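Aryl esterase (Mycobacterium smegmatis, PDB 2Q0Q) catalyses acyl transfer to alcohols in aqueous conditions and, as an aryl esterase of the SGNH hydrolase family, hydrolyses aryl esters. Local coordinates at residues Val87-Gly92 with Pro132-Val137; Arg4-Gly9 with Glu47-Gly52; Asp61-Pro66 with Ala98-Thr103; Arg56-Asp61 with Thr93-Ala98. All coordinates share one frame; numbering follows the deposited sequence.

Interaction 1 (Val87-Gly92 with Pro132-Val137); sequences VIIMLG and PKVLVV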
loop_
_atom_site.group_PDB
_atom_site.type_symbol
_atom_site.label_atom_id
_atom_site.label_comp_id
_atom_site.label_asym_id
_atom_site.label_seq_id
_atom_site.Cartn_x
_atom_site.Cartn_y
_atom_site.Cartn_z
ATOM N N VAL G 87 -27.479 7.882 -17.918
ATOM C CA VAL G 87 -26.645 8.531 -16.919
ATOM C C VAL G 87 -26.044 9.792 -17.557
ATOM O O VAL G 87 -25.329 9.707 -18.548
ATOM C CB VAL G 87 -25.503 7.616 -16.432
ATOM C CG1 VAL G 87 -24.709 8.301 -15.328
ATOM C CG2 VAL G 87 -26.055 6.275 -15.963
ATOM N N ILE G 88 -26.385 10.950 -17.002
ATOM C CA ILE G 88 -25.805 12.214 -17.411
ATOM C C ILE G 88 -24.639 12.505 -16.501
ATOM O O ILE G 88 -24.811 12.574 -15.275
ATOM C CB ILE G 88 -26.832 13.356 -17.266
ATOM C CG1 ILE G 88 -28.037 13.099 -18.188
ATOM C CG2 ILE G 88 -26.183 14.758 -17.508
ATOM C CD1 ILE G 88 -29.152 14.138 -18.073
ATOM N N ILE G 89 -23.458 12.694 -17.090
ATOM C CA ILE G 89 -22.280 12.991 -16.299
ATOM C C ILE G 89 -21.723 14.365 -16.695
ATOM O O ILE G 89 -21.250 14.581 -17.842
ATOM C CB ILE G 89 -21.161 11.947 -16.477
ATOM C CG1 ILE G 89 -21.693 10.512 -16.448
ATOM C CG2 ILE G 89 -20.053 12.155 -15.409
ATOM C CD1 ILE G 89 -20.581 9.532 -16.729
HETATM N N MSE G 90 -21.814 15.298 -15.753
HETATM C CA MSE G 90 -21.132 16.583 -15.872
HETATM C C MSE G 90 -20.120 16.728 -14.735
HETATM O O MSE G 90 -20.467 16.995 -13.580
HETATM C CB MSE G 90 -22.116 17.754 -15.867
HETATM C CG MSE G 90 -21.437 19.113 -15.999
HETATM SE SE MSE G 90 -22.800 20.504 -16.433
HETATM C CE MSE G 90 -23.619 20.566 -14.687
ATOM N N LEU G 91 -18.858 16.532 -15.087
ATOM C CA LEU G 91 -17.755 16.618 -14.162
ATOM C C LEU G 91 -16.568 17.177 -14.927
ATOM O O LEU G 91 -16.551 17.138 -16.158
ATOM C CB LEU G 91 -17.396 15.234 -13.626
ATOM C CG LEU G 91 -18.319 14.707 -12.540
ATOM C CD1 LEU G 91 -17.958 13.265 -12.208
ATOM C CD2 LEU G 91 -18.225 15.558 -11.282
ATOM N N GLY G 92 -15.578 17.668 -14.185
ATOM C CA GLY G 92 -14.332 18.126 -14.762
ATOM C C GLY G 92 -13.905 19.503 -14.296
ATOM O O GLY G 92 -12.708 19.831 -14.336
ATOM N N PRO G 132 -27.432 1.334 -18.699
ATOM C CA PRO G 132 -27.995 2.559 -19.234
ATOM C C PRO G 132 -27.166 3.137 -20.361
ATOM O O PRO G 132 -26.024 2.743 -20.530
ATOM C CB PRO G 132 -27.950 3.518 -18.035
ATOM C CG PRO G 132 -26.921 2.995 -17.136
ATOM C CD PRO G 132 -26.950 1.518 -17.320
ATOM N N LYS G 133 -27.750 4.071 -21.111
ATOM C CA LYS G 133 -26.973 4.933 -21.994
ATOM C C LYS G 133 -26.228 5.982 -21.151
ATOM O O LYS G 133 -26.503 6.158 -19.970
ATOM C CB LYS G 133 -27.903 5.609 -23.001
ATOM C CG LYS G 133 -28.469 4.668 -24.056
ATOM C CD LYS G 133 -29.281 5.431 -25.104
ATOM C CE LYS G 133 -30.167 4.480 -25.933
ATOM N NZ LYS G 133 -30.433 5.038 -27.285
ATOM N N VAL G 134 -25.257 6.662 -21.769
ATOM C CA VAL G 134 -24.501 7.715 -21.110
ATOM C C VAL G 134 -24.575 8.985 -21.950
ATOM O O VAL G 134 -24.671 8.935 -23.168
ATOM C CB VAL G 134 -23.018 7.306 -20.865
ATOM C CG1 VAL G 134 -22.250 7.206 -22.203
ATOM C CG2 VAL G 134 -22.322 8.307 -19.901
ATOM N N LEU G 135 -24.553 10.123 -21.269
ATOM C CA LEU G 135 -24.417 11.414 -21.920
ATOM C C LEU G 135 -23.272 12.148 -21.231
ATOM O O LEU G 135 -23.355 12.467 -20.045
ATOM C CB LEU G 135 -25.722 12.226 -21.825
ATOM C CG LEU G 135 -25.681 13.685 -22.307
ATOM C CD1 LEU G 135 -25.194 13.752 -23.760
ATOM C CD2 LEU G 135 -27.040 14.365 -22.167
ATOM N N VAL G 136 -22.198 12.371 -21.977
ATOM C CA VAL G 136 -21.030 13.113 -21.498
ATOM C C VAL G 136 -21.318 14.621 -21.651
ATOM O O VAL G 136 -21.657 15.113 -22.747
ATOM C CB VAL G 136 -19.767 12.729 -22.312
ATOM C CG1 VAL G 136 -18.554 13.615 -21.933
ATOM C CG2 VAL G 136 -19.469 11.208 -22.203
ATOM N N VAL G 137 -21.201 15.350 -20.546
ATOM C CA VAL G 137 -21.478 16.791 -20.571
ATOM C C VAL G 137 -20.253 17.566 -20.113
ATOM O O VAL G 137 -19.758 17.356 -19.010
ATOM C CB VAL G 137 -22.645 17.168 -19.668
ATOM C CG1 VAL G 137 -22.893 18.647 -19.686
ATOM C CG2 VAL G 137 -23.929 16.388 -20.053
#
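Ile89 and Leu135 join the flat peptide groups of two parallel strands, Val87-Met90 and Lys133-Val137, whose N-H...O bonds run within the sheet while side chains project to both faces. Ile89 bonds with both its N and O: its N reaches Leu135 O at 3.0 Å, almost straight at 176°, and its O receives Val137 N at 2.8 Å. Val87, two residues earlier, does the same, giving its N to Lys133 O at 2.9 Å and accepting from Leu135 N, as parallel strands do. On one face, Val87 CG2 meets Pro132 CG at 3.6 Å, the two side chains set obliquely, and Ile89 CD1 stands 3.8 Å from Val134 CG2; helix 104-119 covers this side. The other face carries Ile88, Leu135, Val137 and Met90, and helix 198-215 packs on Ile88, Met90 and Leu135. Here Val137 spreads its two methyls between two partners. CG1, anti to the backbone N (chi1 179°), touches Met90 SE, a selenomethionine atom, at 3.7 Å, while CG2 meets Ile88 CG2 at 3.8 Å. The N and O of Ile88 turn to strand 3-9, and the Lys133 amine leaves for Leu215 O. Across the buried contact, then, side chains supply only apolar packing, and directionality comes from backbone bonds that also satisfy polar groups sealed in the core.

Interaction 2 (Arg4-Gly9 with Glu47-Gly52); sequences RILCFG and EVIEEG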
loop_
_atom_site.group_PDB
_atom_site.type_symbol
_atom_site.label_atom_id
_atom_site.label_comp_id
_atom_site.label_asym_id
_atom_site.label_seq_id
_atom_site.Cartn_x
_atom_site.Cartn_y
_atom_site.Cartn_z
ATOM N N ARG G 4 -35.588 6.094 -16.276
ATOM C CA ARG G 4 -34.822 6.558 -15.118
ATOM C C ARG G 4 -33.510 7.196 -15.553
ATOM O O ARG G 4 -32.698 6.565 -16.242
ATOM C CB ARG G 4 -34.546 5.406 -14.140
ATOM C CG ARG G 4 -35.812 4.730 -13.641
ATOM C CD ARG G 4 -35.579 3.746 -12.511
ATOM N NE ARG G 4 -35.860 4.370 -11.220
ATOM C CZ ARG G 4 -35.051 4.407 -10.162
ATOM N NH1 ARG G 4 -33.876 3.801 -10.141
ATOM N NH2 ARG G 4 -35.457 5.039 -9.076
ATOM N N ILE G 5 -33.332 8.454 -15.139
ATOM C CA ILE G 5 -32.183 9.281 -15.510
ATOM C C ILE G 5 -31.334 9.643 -14.288
ATOM O O ILE G 5 -31.781 10.391 -13.422
ATOM C CB ILE G 5 -32.648 10.625 -16.145
ATOM C CG1 ILE G 5 -33.806 10.409 -17.141
ATOM C CG2 ILE G 5 -31.459 11.335 -16.765
ATOM C CD1 ILE G 5 -33.452 9.546 -18.323
ATOM N N LEU G 6 -30.117 9.120 -14.224
ATOM C CA LEU G 6 -29.170 9.440 -13.137
ATOM C C LEU G 6 -28.282 10.632 -13.528
ATOM O O LEU G 6 -27.622 10.578 -14.550
ATOM C CB LEU G 6 -28.258 8.241 -12.844
ATOM C CG LEU G 6 -27.068 8.460 -11.896
ATOM C CD1 LEU G 6 -27.594 8.788 -10.521
ATOM C CD2 LEU G 6 -26.214 7.226 -11.860
ATOM N N CYS G 7 -28.276 11.666 -12.695
ATOM C CA CYS G 7 -27.476 12.887 -12.909
ATOM C C CYS G 7 -26.307 12.818 -11.938
ATOM O O CYS G 7 -26.450 13.058 -10.745
ATOM C CB CYS G 7 -28.302 14.153 -12.683
ATOM S SG CYS G 7 -29.630 14.312 -13.908
ATOM N N PHE G 8 -25.147 12.456 -12.483
ATOM C CA PHE G 8 -23.918 12.309 -11.718
ATOM C C PHE G 8 -23.046 13.536 -11.929
ATOM O O PHE G 8 -22.675 13.847 -13.061
ATOM C CB PHE G 8 -23.173 11.033 -12.151
ATOM C CG PHE G 8 -22.101 10.595 -11.188
ATOM C CD1 PHE G 8 -22.448 10.104 -9.930
ATOM C CD2 PHE G 8 -20.762 10.656 -11.526
ATOM C CE1 PHE G 8 -21.486 9.691 -9.037
ATOM C CE2 PHE G 8 -19.791 10.236 -10.634
ATOM C CZ PHE G 8 -20.155 9.764 -9.380
ATOM N N GLY G 9 -22.771 14.250 -10.844
ATOM C CA GLY G 9 -22.051 15.516 -10.933
ATOM C C GLY G 9 -21.448 16.054 -9.649
ATOM O O GLY G 9 -21.266 15.314 -8.660
ATOM N N GLU G 47 -38.116 9.775 -14.460
ATOM C CA GLU G 47 -37.710 9.968 -13.087
ATOM C C GLU G 47 -36.229 10.343 -13.050
ATOM O O GLU G 47 -35.393 9.590 -13.565
ATOM C CB GLU G 47 -37.933 8.672 -12.299
ATOM C CG GLU G 47 -37.698 8.798 -10.796
ATOM C CD GLU G 47 -37.690 7.474 -10.085
ATOM O OE1 GLU G 47 -38.100 6.456 -10.699
ATOM O OE2 GLU G 47 -37.276 7.442 -8.896
ATOM N N VAL G 48 -35.919 11.478 -12.422
ATOM C CA VAL G 48 -34.549 11.971 -12.288
ATOM C C VAL G 48 -33.969 11.650 -10.908
ATOM O O VAL G 48 -34.623 11.809 -9.884
ATOM C CB VAL G 48 -34.475 13.495 -12.563
ATOM C CG1 VAL G 48 -33.083 14.065 -12.212
ATOM C CG2 VAL G 48 -34.822 13.757 -14.017
ATOM N N ILE G 49 -32.724 11.183 -10.909
ATOM C CA ILE G 49 -32.024 10.799 -9.693
ATOM C C ILE G 49 -30.819 11.718 -9.512
ATOM O O ILE G 49 -29.958 11.781 -10.388
ATOM C CB ILE G 49 -31.573 9.335 -9.800
ATOM C CG1 ILE G 49 -32.800 8.420 -9.935
ATOM C CG2 ILE G 49 -30.704 8.956 -8.624
ATOM C CD1 ILE G 49 -32.565 7.235 -10.848
ATOM N N GLU G 50 -30.783 12.436 -8.390
ATOM C CA GLU G 50 -29.773 13.472 -8.108
ATOM C C GLU G 50 -28.595 12.915 -7.338
ATOM O O GLU G 50 -28.703 12.611 -6.143
ATOM C CB GLU G 50 -30.391 14.611 -7.302
ATOM C CG GLU G 50 -31.541 15.274 -8.045
ATOM C CD GLU G 50 -32.299 16.309 -7.229
ATOM O OE1 GLU G 50 -32.450 16.148 -5.989
ATOM O OE2 GLU G 50 -32.759 17.281 -7.856
ATOM N N GLU G 51 -27.479 12.745 -8.032
ATOM C CA GLU G 51 -26.232 12.347 -7.395
ATOM C C GLU G 51 -25.141 13.376 -7.706
ATOM O O GLU G 51 -24.159 13.075 -8.369
ATOM C CB GLU G 51 -25.827 10.936 -7.827
ATOM C CG GLU G 51 -26.751 9.833 -7.281
ATOM C CD GLU G 51 -26.469 9.431 -5.855
ATOM O OE1 GLU G 51 -25.412 9.819 -5.282
ATOM O OE2 GLU G 51 -27.284 8.639 -5.314
ATOM N N GLY G 52 -25.313 14.576 -7.160
ATOM C CA GLY G 52 -24.324 15.625 -7.271
ATOM C C GLY G 52 -23.644 15.818 -5.927
ATOM O O GLY G 52 -24.330 16.021 -4.922
#
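Leu6 and Glu51 meet in the tight part of this parallel strand pair, where Leu6 CD1 lies 3.5 Å from Glu51 CG and 3.6 Å from Ile49 CG2. Leu6 CG stands anti to the backbone N (chi1 171°), which carries its branch across to both neighbours on the same face. Beneath them the backbone bonds are regular: Ile5 and Cys7 each give and take one, with Cys7 N at 2.9 Å from Ile49 O, and Gly9 N closes the series on Glu51 O at 3.1 Å. Gly9 and Gly52 pair at the end of the strands, their CA atoms the nearest of the register. Packing is looser on the opposite face, where Cys7 SG is 3.9 Å from Val48 CG1. The other end is more open, Arg4 and Glu47 being partly exposed. Arg4 grips the Glu47 carboxylate side-on in a salt bridge, NE to OE1 at 3.1 Å and NH2 to OE2 at 3.0 Å, but both oxygens are met from above the carboxylate plane, the two planes being 69° apart. Ile49 CD1 lies over one face of that guanidinium, 3.7 Å from NH1. Glu51 sends its carboxylate to Tyr73 and His81; because Glu51 of a second subunit approaches it closely, a proton may be held there. Strand 3-9 bonds on its far edge to strand 86-90, helix 34-42 packs on Cys7 and Val48, and helix 70-81 covers Phe8, Ile49 and Glu51.

Interaction 3 (Asp61-Pro66 with Ala98-Thr103); sequences DDPTDP and AYFRRT
Tyr99 reaches Asp62 because its CG sits between the backbone N and the carbonyl carbon (chi1 57°), the crowded position, while Asp62 holds CG anti to its own N (chi1 -172°). Tyr99 OH donates to Asp62 OD2 at 2.6 Å, arriving on the syn side, and OD2 lies at the edge of the phenol ring; carboxylate and ring planes stand 70° apart. The other carboxylate oxygen faces its own loop: Asp62 OD1 takes Thr64 N at 2.9 Å, nearly end-on, and Thr64 OG1 at 2.6 Å from above the plane. The first of these bonds makes an Asx turn, set within a type I beta turn from Asp62 to Asp65. Two donors from its own loop thus hold the carboxylate, and Tyr99 OH, from the short 3-10 turn of Ala98-Phe100, adds the third. Pro63 CD packs obliquely against Tyr99 CE1 at 3.8 Å. Phe100 comes in beside Tyr99, whose CE1 lies over one face of its ring near the rim. At the edge of that ring, Phe100 CE2 is 3.5 Å from Asp61 O. A third subunit packs Leu109 on Tyr99 and Ser112 on Thr64, and Asp106 of that subunit forms a salt bridge with Arg101.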
loop_
_atom_site.group_PDB
_atom_site.type_symbol
_atom_site.label_atom_id
_atom_site.label_comp_id
_atom_site.label_asym_id
_atom_site.label_seq_id
_atom_site.Cartn_x
_atom_site.Cartn_y
_atom_site.Cartn_z
ATOM N N ASP G 61 -8.300 11.628 -6.290
ATOM C CA ASP G 61 -8.446 11.900 -4.871
ATOM C C ASP G 61 -8.105 13.352 -4.545
ATOM O O ASP G 61 -7.053 13.860 -4.950
ATOM C CB ASP G 61 -7.516 10.986 -4.065
ATOM C CG ASP G 61 -7.933 9.511 -4.132
ATOM O OD1 ASP G 61 -9.103 9.218 -4.472
ATOM O OD2 ASP G 61 -7.085 8.647 -3.853
ATOM N N ASP G 62 -8.984 14.014 -3.813
ATOM C CA ASP G 62 -8.694 15.363 -3.329
ATOM C C ASP G 62 -7.967 15.212 -1.989
ATOM O O ASP G 62 -8.463 14.500 -1.088
ATOM C CB ASP G 62 -9.979 16.194 -3.202
ATOM C CG ASP G 62 -9.705 17.666 -2.884
ATOM O OD1 ASP G 62 -9.015 17.917 -1.880
ATOM O OD2 ASP G 62 -10.182 18.582 -3.609
ATOM N N PRO G 63 -6.772 15.831 -1.853
ATOM C CA PRO G 63 -5.971 15.602 -0.634
ATOM C C PRO G 63 -6.586 16.191 0.638
ATOM O O PRO G 63 -6.172 15.838 1.739
ATOM C CB PRO G 63 -4.639 16.302 -0.943
ATOM C CG PRO G 63 -4.936 17.286 -1.985
ATOM C CD PRO G 63 -6.087 16.735 -2.796
ATOM N N THR G 64 -7.570 17.065 0.481
ATOM C CA THR G 64 -8.211 17.699 1.615
ATOM C C THR G 64 -9.471 16.956 2.054
ATOM O O THR G 64 -10.026 17.258 3.099
ATOM C CB THR G 64 -8.615 19.140 1.300
ATOM O OG1 THR G 64 -9.623 19.155 0.282
ATOM C CG2 THR G 64 -7.407 19.966 0.810
ATOM N N ASP G 65 -9.929 16.003 1.253
ATOM C CA ASP G 65 -11.250 15.414 1.469
ATOM C C ASP G 65 -11.320 14.072 0.750
ATOM O O ASP G 65 -11.244 14.020 -0.475
ATOM C CB ASP G 65 -12.319 16.362 0.931
ATOM C CG ASP G 65 -13.718 15.962 1.325
ATOM O OD1 ASP G 65 -13.972 14.761 1.557
ATOM O OD2 ASP G 65 -14.576 16.861 1.372
ATOM N N PRO G 66 -11.496 12.977 1.503
ATOM C CA PRO G 66 -11.536 11.638 0.898
ATOM C C PRO G 66 -12.833 11.293 0.166
ATOM O O PRO G 66 -12.948 10.194 -0.369
ATOM C CB PRO G 66 -11.387 10.722 2.124
ATOM C CG PRO G 66 -12.063 11.517 3.213
ATOM C CD PRO G 66 -11.652 12.913 2.971
ATOM N N ALA G 98 -5.846 24.149 -9.274
ATOM C CA ALA G 98 -4.387 24.255 -9.506
ATOM C C ALA G 98 -3.601 23.117 -8.884
ATOM O O ALA G 98 -2.613 22.653 -9.468
ATOM C CB ALA G 98 -3.844 25.609 -8.997
ATOM N N TYR G 99 -4.036 22.684 -7.701
ATOM C CA TYR G 99 -3.303 21.661 -6.961
ATOM C C TYR G 99 -3.369 20.268 -7.575
ATOM O O TYR G 99 -2.544 19.414 -7.238
ATOM C CB TYR G 99 -3.704 21.631 -5.483
ATOM C CG TYR G 99 -5.169 21.413 -5.144
ATOM C CD1 TYR G 99 -5.683 20.141 -4.951
ATOM C CD2 TYR G 99 -6.031 22.496 -4.960
ATOM C CE1 TYR G 99 -7.036 19.946 -4.586
ATOM C CE2 TYR G 99 -7.367 22.311 -4.605
ATOM C CZ TYR G 99 -7.866 21.038 -4.426
ATOM O OH TYR G 99 -9.189 20.885 -4.073
ATOM N N PHE G 100 -4.324 20.027 -8.462
ATOM C CA PHE G 100 -4.362 18.740 -9.163
ATOM C C PHE G 100 -3.344 18.655 -10.306
ATOM O O PHE G 100 -3.038 17.548 -10.753
ATOM C CB PHE G 100 -5.757 18.423 -9.695
ATOM C CG PHE G 100 -6.765 18.110 -8.611
ATOM C CD1 PHE G 100 -7.939 18.829 -8.528
ATOM C CD2 PHE G 100 -6.543 17.081 -7.698
ATOM C CE1 PHE G 100 -8.885 18.558 -7.566
ATOM C CE2 PHE G 100 -7.474 16.819 -6.727
ATOM C CZ PHE G 100 -8.650 17.585 -6.656
ATOM N N ARG G 101 -2.828 19.804 -10.757
ATOM C CA ARG G 101 -1.856 19.842 -11.845
ATOM C C ARG G 101 -2.284 18.997 -13.050
ATOM O O ARG G 101 -1.478 18.273 -13.646
ATOM C CB ARG G 101 -0.468 19.446 -11.337
ATOM C CG ARG G 101 0.106 20.465 -10.345
ATOM C CD ARG G 101 1.048 19.822 -9.390
ATOM N NE ARG G 101 1.860 20.779 -8.629
ATOM C CZ ARG G 101 1.588 21.234 -7.397
ATOM N NH1 ARG G 101 0.478 20.861 -6.732
ATOM N NH2 ARG G 101 2.446 22.077 -6.820
ATOM N N ARG G 102 -3.562 19.087 -13.397
ATOM C CA ARG G 102 -4.102 18.338 -14.537
ATOM C C ARG G 102 -4.268 19.174 -15.799
ATOM O O ARG G 102 -4.613 20.350 -15.739
ATOM C CB ARG G 102 -5.448 17.703 -14.194
ATOM C CG ARG G 102 -5.327 16.400 -13.431
ATOM C CD ARG G 102 -6.650 15.642 -13.357
ATOM N NE ARG G 102 -6.389 14.232 -13.042
ATOM C CZ ARG G 102 -7.282 13.244 -13.087
ATOM N NH1 ARG G 102 -8.553 13.466 -13.395
ATOM N NH2 ARG G 102 -6.882 12.010 -12.802
ATOM N N THR G 103 -4.001 18.537 -16.930
ATOM C CA THR G 103 -4.271 19.092 -18.255
ATOM C C THR G 103 -5.691 18.688 -18.662
ATOM O O THR G 103 -6.278 17.796 -18.062
ATOM C CB THR G 103 -3.288 18.514 -19.293
ATOM O OG1 THR G 103 -3.523 17.108 -19.448
ATOM C CG2 THR G 103 -1.826 18.746 -18.853
#

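Interaction 4 (Arg56-Asp61 with Thr93-Ala98); sequences RTTNID and TNDTKA. With SO4 (sulfate ion), chain U.
Asn94 leans its side chain against the backbone of Arg56. Its CB begins 3.4 Å from Arg56 O; CG then turns the amide between that carbonyl and a bound sulfate. At the tip ND2 divides its two hydrogens: one goes to Arg56 O at 2.9 Å, in the amide plane of Asn94 but 42° out of the carbonyl plane of Arg56, the other to sulfate O2 at 2.9 Å. OD1 lies 2.6 Å from sulfate O1. A water adds a second link, donating to Arg56 O at 2.7 Å and accepting from Asn94 N. The bond to Arg56 O helps set the rotation of the amide that presents ND2 to the anion. The sulfate, probably from the crystallisation liquor, is also held by Lys97 NZ and by Ser11, His195 and Ala55. Asn94 lies in a Gly-Thr-Asn-Asp sequence and binds the anion beside Ser11 and His195, consistent with the oxyanion-hole asparagine of SGNH hydrolases. Next door, Asp95 takes Thr58 with both oxygens: OD1 accepts Thr58 N at 3.0 Å through its syn lone pair, and OD2 accepts Thr58 OG1 at 2.6 Å, also on the syn side. Arg102 forms a salt bridge to the same OD2, which probably offsets the charge of this buried carboxylate. The contact joins the loops that follow strands 46-52 and 86-90; Asp95 and Thr96 rest on helix 104-119, Thr96 also on helix 157-161, and Thr57 bonds through its backbone to Gly70 at the start of helix 70-81.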
loop_
_atom_site.group_PDB
_atom_site.type_symbol
_atom_site.label_atom_id
_atom_site.label_comp_id
_atom_site.label_asym_id
_atom_site.label_seq_id
_atom_site.Cartn_x
_atom_site.Cartn_y
_atom_site.Cartn_z
ATOM N N ARG G 56 -16.552 17.279 -6.164
ATOM C CA ARG G 56 -16.231 16.010 -6.800
ATOM C C ARG G 56 -15.388 16.209 -8.061
ATOM O O ARG G 56 -15.643 17.115 -8.881
ATOM C CB ARG G 56 -17.518 15.272 -7.192
ATOM C CG ARG G 56 -17.278 13.960 -7.930
ATOM C CD ARG G 56 -18.567 13.216 -8.097
ATOM N NE ARG G 56 -18.914 12.451 -6.909
ATOM C CZ ARG G 56 -20.143 12.046 -6.619
ATOM N NH1 ARG G 56 -21.176 12.408 -7.367
ATOM N NH2 ARG G 56 -20.330 11.308 -5.534
ATOM N N THR G 57 -14.398 15.350 -8.203
ATOM C CA THR G 57 -13.592 15.264 -9.421
ATOM C C THR G 57 -13.980 14.028 -10.241
ATOM O O THR G 57 -14.749 13.166 -9.781
ATOM C CB THR G 57 -12.111 15.102 -9.082
ATOM O OG1 THR G 57 -11.920 13.794 -8.548
ATOM C CG2 THR G 57 -11.658 16.124 -8.049
ATOM N N THR G 58 -13.412 13.927 -11.440
ATOM C CA THR G 58 -13.687 12.770 -12.301
ATOM C C THR G 58 -13.202 11.500 -11.610
ATOM O O THR G 58 -14.007 10.610 -11.308
ATOM C CB THR G 58 -13.034 12.881 -13.708
ATOM O OG1 THR G 58 -11.617 13.089 -13.573
ATOM C CG2 THR G 58 -13.688 13.996 -14.514
ATOM N N ASN G 59 -11.903 11.436 -11.341
ATOM C CA ASN G 59 -11.275 10.227 -10.798
ATOM C C ASN G 59 -9.978 10.481 -10.040
ATOM O O ASN G 59 -9.074 9.618 -10.022
ATOM C CB ASN G 59 -11.021 9.228 -11.932
ATOM C CG ASN G 59 -9.773 9.557 -12.752
ATOM O OD1 ASN G 59 -9.419 10.726 -12.935
ATOM N ND2 ASN G 59 -9.114 8.503 -13.268
ATOM N N ILE G 60 -9.876 11.633 -9.389
ATOM C CA ILE G 60 -8.668 11.942 -8.655
ATOM C C ILE G 60 -9.018 12.264 -7.209
ATOM O O ILE G 60 -9.925 13.049 -6.934
ATOM C CB ILE G 60 -7.818 13.057 -9.370
ATOM C CG1 ILE G 60 -6.570 13.401 -8.554
ATOM C CG2 ILE G 60 -8.632 14.306 -9.639
ATOM C CD1 ILE G 60 -5.479 14.031 -9.371
ATOM N N ASP G 61 -8.300 11.628 -6.290
ATOM C CA ASP G 61 -8.446 11.900 -4.871
ATOM C C ASP G 61 -8.105 13.352 -4.545
ATOM O O ASP G 61 -7.053 13.860 -4.950
ATOM C CB ASP G 61 -7.516 10.986 -4.065
ATOM C CG ASP G 61 -7.933 9.511 -4.132
ATOM O OD1 ASP G 61 -9.103 9.218 -4.472
ATOM O OD2 ASP G 61 -7.085 8.647 -3.853
ATOM N N THR G 93 -14.865 20.314 -13.835
ATOM C CA THR G 93 -14.530 21.627 -13.276
ATOM C C THR G 93 -13.509 21.516 -12.140
ATOM O O THR G 93 -12.498 22.213 -12.108
ATOM C CB THR G 93 -15.789 22.339 -12.749
ATOM O OG1 THR G 93 -16.748 22.474 -13.803
ATOM C CG2 THR G 93 -15.444 23.707 -12.195
ATOM N N ASN G 94 -13.759 20.601 -11.214
ATOM C CA ASN G 94 -12.891 20.507 -10.041
ATOM C C ASN G 94 -11.502 19.972 -10.344
ATOM O O ASN G 94 -10.527 20.358 -9.697
ATOM C CB ASN G 94 -13.608 19.784 -8.903
ATOM C CG ASN G 94 -14.809 20.589 -8.409
ATOM O OD1 ASN G 94 -14.746 21.826 -8.357
ATOM N ND2 ASN G 94 -15.918 19.920 -8.145
ATOM N N ASP G 95 -11.402 19.123 -11.349
ATOM C CA ASP G 95 -10.108 18.661 -11.841
ATOM C C ASP G 95 -9.196 19.807 -12.280
ATOM O O ASP G 95 -7.984 19.625 -12.336
ATOM C CB ASP G 95 -10.282 17.738 -13.040
ATOM C CG ASP G 95 -11.058 16.467 -12.727
ATOM O OD1 ASP G 95 -12.210 16.543 -12.237
ATOM O OD2 ASP G 95 -10.521 15.396 -13.031
ATOM N N THR G 96 -9.779 20.966 -12.631
ATOM C CA THR G 96 -8.981 22.117 -13.076
ATOM C C THR G 96 -8.443 22.953 -11.930
ATOM O O THR G 96 -7.784 23.958 -12.190
ATOM C CB THR G 96 -9.731 23.083 -14.031
ATOM O OG1 THR G 96 -10.669 23.873 -13.281
ATOM C CG2 THR G 96 -10.410 22.324 -15.186
ATOM N N LYS G 97 -8.710 22.570 -10.675
ATOM C CA LYS G 97 -8.074 23.241 -9.554
ATOM C C LYS G 97 -6.559 23.091 -9.663
ATOM O O LYS G 97 -6.057 22.048 -10.083
ATOM C CB LYS G 97 -8.592 22.720 -8.226
ATOM C CG LYS G 97 -10.057 23.099 -7.952
ATOM C CD LYS G 97 -10.583 22.379 -6.732
ATOM C CE LYS G 97 -11.983 22.814 -6.445
ATOM N NZ LYS G 97 -12.634 22.062 -5.332
ATOM N N ALA G 98 -5.846 24.149 -9.274
ATOM C CA ALA G 98 -4.387 24.255 -9.506
ATOM C C ALA G 98 -3.601 23.117 -8.884
ATOM O O ALA G 98 -2.613 22.653 -9.468
ATOM C CB ALA G 98 -3.844 25.609 -8.997
HETATM S S SO4 U . -16.785 22.942 -6.111
HETATM O O1 SO4 U . -16.133 23.757 -7.202
HETATM O O2 SO4 U . -17.531 21.819 -6.726
HETATM O O3 SO4 U . -15.721 22.619 -5.140
HETATM O O4 SO4 U . -17.785 23.790 -5.453
HETATM O O HOH W 1 -15.849 18.316 -11.258
#

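In the fold
From the N terminus, interaction 2 closes first, bringing strand 46-52 back beside strand 3-9 before any other contact opens. The chain then lays down 56-61 and 61-66, which share Asp61, runs through helix 70-81 and returns along strand 86-90. The loop after that strand answers both: 93-98 closes interaction 4 and 98-103 closes interaction 3, so the two cross, and Arg102 ties them together through Asp95 and Asn59. Interaction 1 opens at 87-92 between their halves and closes last, at strand 133-138, crossing both. Interactions 1 and 2 belong to one parallel sheet; interactions 3 and 4 join loops beyond its C-terminal end, where Leu91 and Arg56 connect sheet and loops.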